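PDB 5NNY: WipB, which acts as a translocated Legionella Ser/Thr phosphatase that targets the host lysosomal nutrient-sensing machinery, seen here as its phosphatase domain alone. Local coordinates for residues 11-16 with 103-108. Numbering follows the deposited sequence.
Sequences LHANAL and VIDYFI
I108 lays its CG1-CD1 arm along the backbone of A13 to A15, where helix 15-24 begins. With chi1 at -79°, CG1 is anti to I108's own carbonyl carbon, and the extended chi2 carries I108 CD1 to 3.8 Å from A13 C. I108 CG1 lies 3.6 Å from A15 CB. That methyl also meets the root of the F107 side chain, A15 CB to F107 CB at 3.5 Å, so it rests against two consecutive residues of the first turn of helix 105-117. The F107 ring leads away from A15; CG2 of I104 sits over the centre of one face, 3.4 Å above the plane, and the ring also meets Y75.

Beside this apolar patch, a single water joins the two backbones. It donates to A13 O at 2.7 Å and accepts from I104 N at 3.1 Å, bridging the type I' turn of L11-N14 to I104, on the approach to helix 105-117. The turn closes through N14 N to L11 O, and N14 then caps helix 15-24, its OD1 accepting from L17 N. The methyl of A13 comes within 3.9 Å of D105 OD1, a carboxylate oxygen already bonded to S160.

The contact thus joins the starts of two helices that follow strands 6-8 and 90-93, adjacent and parallel in the central sheet of this calcineurin-like phosphoesterase domain. No direct hydrogen bond crosses it: direct contact is van der Waals, and the polar link is the water, whose acceptor A13 O also has a weak bond with Y42 OH.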
loop_
_atom_site.group_PDB
_atom_site.type_symbol
_atom_site.label_atom_id
_atom_site.label_comp_id
_atom_site.label_asym_id
_atom_site.label_seq_id
_atom_site.Cartn_x
_atom_site.Cartn_y
_atom_site.Cartn_z
ATOM N N LEU A 11 1.785 -5.278 -6.519
ATOM C CA LEU A 11 3.213 -5.578 -6.529
ATOM C C LEU A 11 3.579 -6.813 -5.726
ATOM O O LEU A 11 4.660 -7.382 -5.955
ATOM C CB LEU A 11 4.003 -4.381 -5.990
ATOM C CG LEU A 11 3.923 -3.136 -6.875
ATOM C CD1 LEU A 11 4.370 -1.916 -6.094
ATOM C CD2 LEU A 11 4.788 -3.337 -8.125
ATOM N N HIS A 12 2.729 -7.217 -4.781
ATOM C CA HIS A 12 3.038 -8.309 -3.849
ATOM C C HIS A 12 4.403 -8.111 -3.188
ATOM O O HIS A 12 5.194 -9.045 -3.032
ATOM C CB HIS A 12 2.946 -9.657 -4.556
ATOM C CG HIS A 12 1.603 -9.887 -5.173
ATOM N ND1 HIS A 12 0.447 -9.891 -4.426
ATOM C CD2 HIS A 12 1.225 -10.058 -6.460
ATOM C CE1 HIS A 12 -0.590 -10.077 -5.228
ATOM N NE2 HIS A 12 -0.144 -10.173 -6.467
ATOM N N ALA A 13 4.679 -6.867 -2.813
ATOM C CA ALA A 13 5.899 -6.484 -2.099
ATOM C C ALA A 13 7.167 -6.837 -2.868
ATOM O O ALA A 13 8.217 -7.069 -2.270
ATOM C CB ALA A 13 5.935 -7.113 -0.701
ATOM N N ASN A 14 7.097 -6.872 -4.196
ATOM C CA ASN A 14 8.257 -7.208 -5.019
ATOM C C ASN A 14 8.982 -5.900 -5.310
ATOM O O ASN A 14 8.566 -5.125 -6.176
ATOM C CB ASN A 14 7.819 -7.933 -6.290
ATOM C CG ASN A 14 8.996 -8.372 -7.175
ATOM O OD1 ASN A 14 10.093 -7.827 -7.096
ATOM N ND2 ASN A 14 8.746 -9.351 -8.038
ATOM N N ALA A 15 10.078 -5.648 -4.577
ATOM C CA ALA A 15 10.752 -4.362 -4.697
ATOM C C ALA A 15 11.461 -4.229 -6.038
ATOM O O ALA A 15 11.605 -3.114 -6.547
ATOM C CB ALA A 15 11.728 -4.169 -3.526
ATOM N N LEU A 16 11.896 -5.341 -6.635
ATOM C CA LEU A 16 12.563 -5.279 -7.934
ATOM C C LEU A 16 11.568 -4.970 -9.038
ATOM O O LEU A 16 11.859 -4.188 -9.950
ATOM C CB LEU A 16 13.277 -6.596 -8.253
ATOM C CG LEU A 16 13.962 -6.729 -9.626
ATOM C CD1 LEU A 16 15.036 -5.639 -9.915
ATOM C CD2 LEU A 16 14.572 -8.121 -9.772
ATOM N N VAL A 103 10.233 -10.158 -0.616
ATOM C CA VAL A 103 11.339 -10.583 0.251
ATOM C C VAL A 103 11.275 -9.902 1.616
ATOM O O VAL A 103 11.394 -10.562 2.658
ATOM C CB VAL A 103 12.695 -10.332 -0.435
ATOM C CG1 VAL A 103 13.812 -10.609 0.543
ATOM C CG2 VAL A 103 12.840 -11.212 -1.643
ATOM N N ILE A 104 11.205 -8.570 1.639
ATOM C CA ILE A 104 11.204 -7.846 2.911
ATOM C C ILE A 104 10.675 -6.441 2.683
ATOM O O ILE A 104 11.065 -5.763 1.727
ATOM C CB ILE A 104 12.611 -7.825 3.566
ATOM C CG1 ILE A 104 12.530 -7.310 5.015
ATOM C CG2 ILE A 104 13.630 -7.055 2.720
ATOM C CD1 ILE A 104 13.815 -7.579 5.820
ATOM N N ASP A 105 9.790 -6.002 3.584
ATOM C CA ASP A 105 9.126 -4.711 3.400
ATOM C C ASP A 105 10.087 -3.541 3.476
ATOM O O ASP A 105 9.780 -2.474 2.937
ATOM C CB ASP A 105 8.017 -4.510 4.429
ATOM C CG ASP A 105 6.745 -5.240 4.052
ATOM O OD1 ASP A 105 6.599 -5.573 2.851
ATOM O OD2 ASP A 105 5.918 -5.513 4.973
ATOM N N TYR A 106 11.235 -3.715 4.133
ATOM C CA TYR A 106 12.229 -2.648 4.195
ATOM C C TYR A 106 12.580 -2.122 2.810
ATOM O O TYR A 106 12.815 -0.924 2.641
ATOM C CB TYR A 106 13.497 -3.157 4.884
ATOM C CG TYR A 106 14.479 -2.065 5.225
ATOM C CD1 TYR A 106 14.267 -1.246 6.320
ATOM C CD2 TYR A 106 15.619 -1.839 4.429
ATOM C CE1 TYR A 106 15.163 -0.233 6.635
ATOM C CE2 TYR A 106 16.525 -0.824 4.741
ATOM C CZ TYR A 106 16.288 -0.036 5.846
ATOM O OH TYR A 106 17.163 0.963 6.180
ATOM N N PHE A 107 12.634 -3.010 1.806
ATOM C CA PHE A 107 13.113 -2.612 0.482
ATOM C C PHE A 107 12.186 -1.586 -0.156
ATOM O O PHE A 107 12.637 -0.548 -0.655
ATOM C CB PHE A 107 13.258 -3.835 -0.423
ATOM C CG PHE A 107 14.412 -4.758 -0.051
ATOM C CD1 PHE A 107 15.494 -4.306 0.706
ATOM C CD2 PHE A 107 14.429 -6.054 -0.532
ATOM C CE1 PHE A 107 16.561 -5.159 1.005
ATOM C CE2 PHE A 107 15.493 -6.912 -0.256
ATOM C CZ PHE A 107 16.570 -6.459 0.518
ATOM N N ILE A 108 10.877 -1.848 -0.124
ATOM C CA ILE A 108 9.924 -0.933 -0.740
ATOM C C ILE A 108 9.743 0.301 0.130
ATOM O O ILE A 108 9.515 1.399 -0.381
ATOM C CB ILE A 108 8.593 -1.661 -1.035
ATOM C CG1 ILE A 108 8.767 -2.487 -2.316
ATOM C CG2 ILE A 108 7.414 -0.688 -1.165
ATOM C CD1 ILE A 108 7.530 -3.055 -2.917
HETATM O O HOH W 1 10.548 -6.898 -0.906
#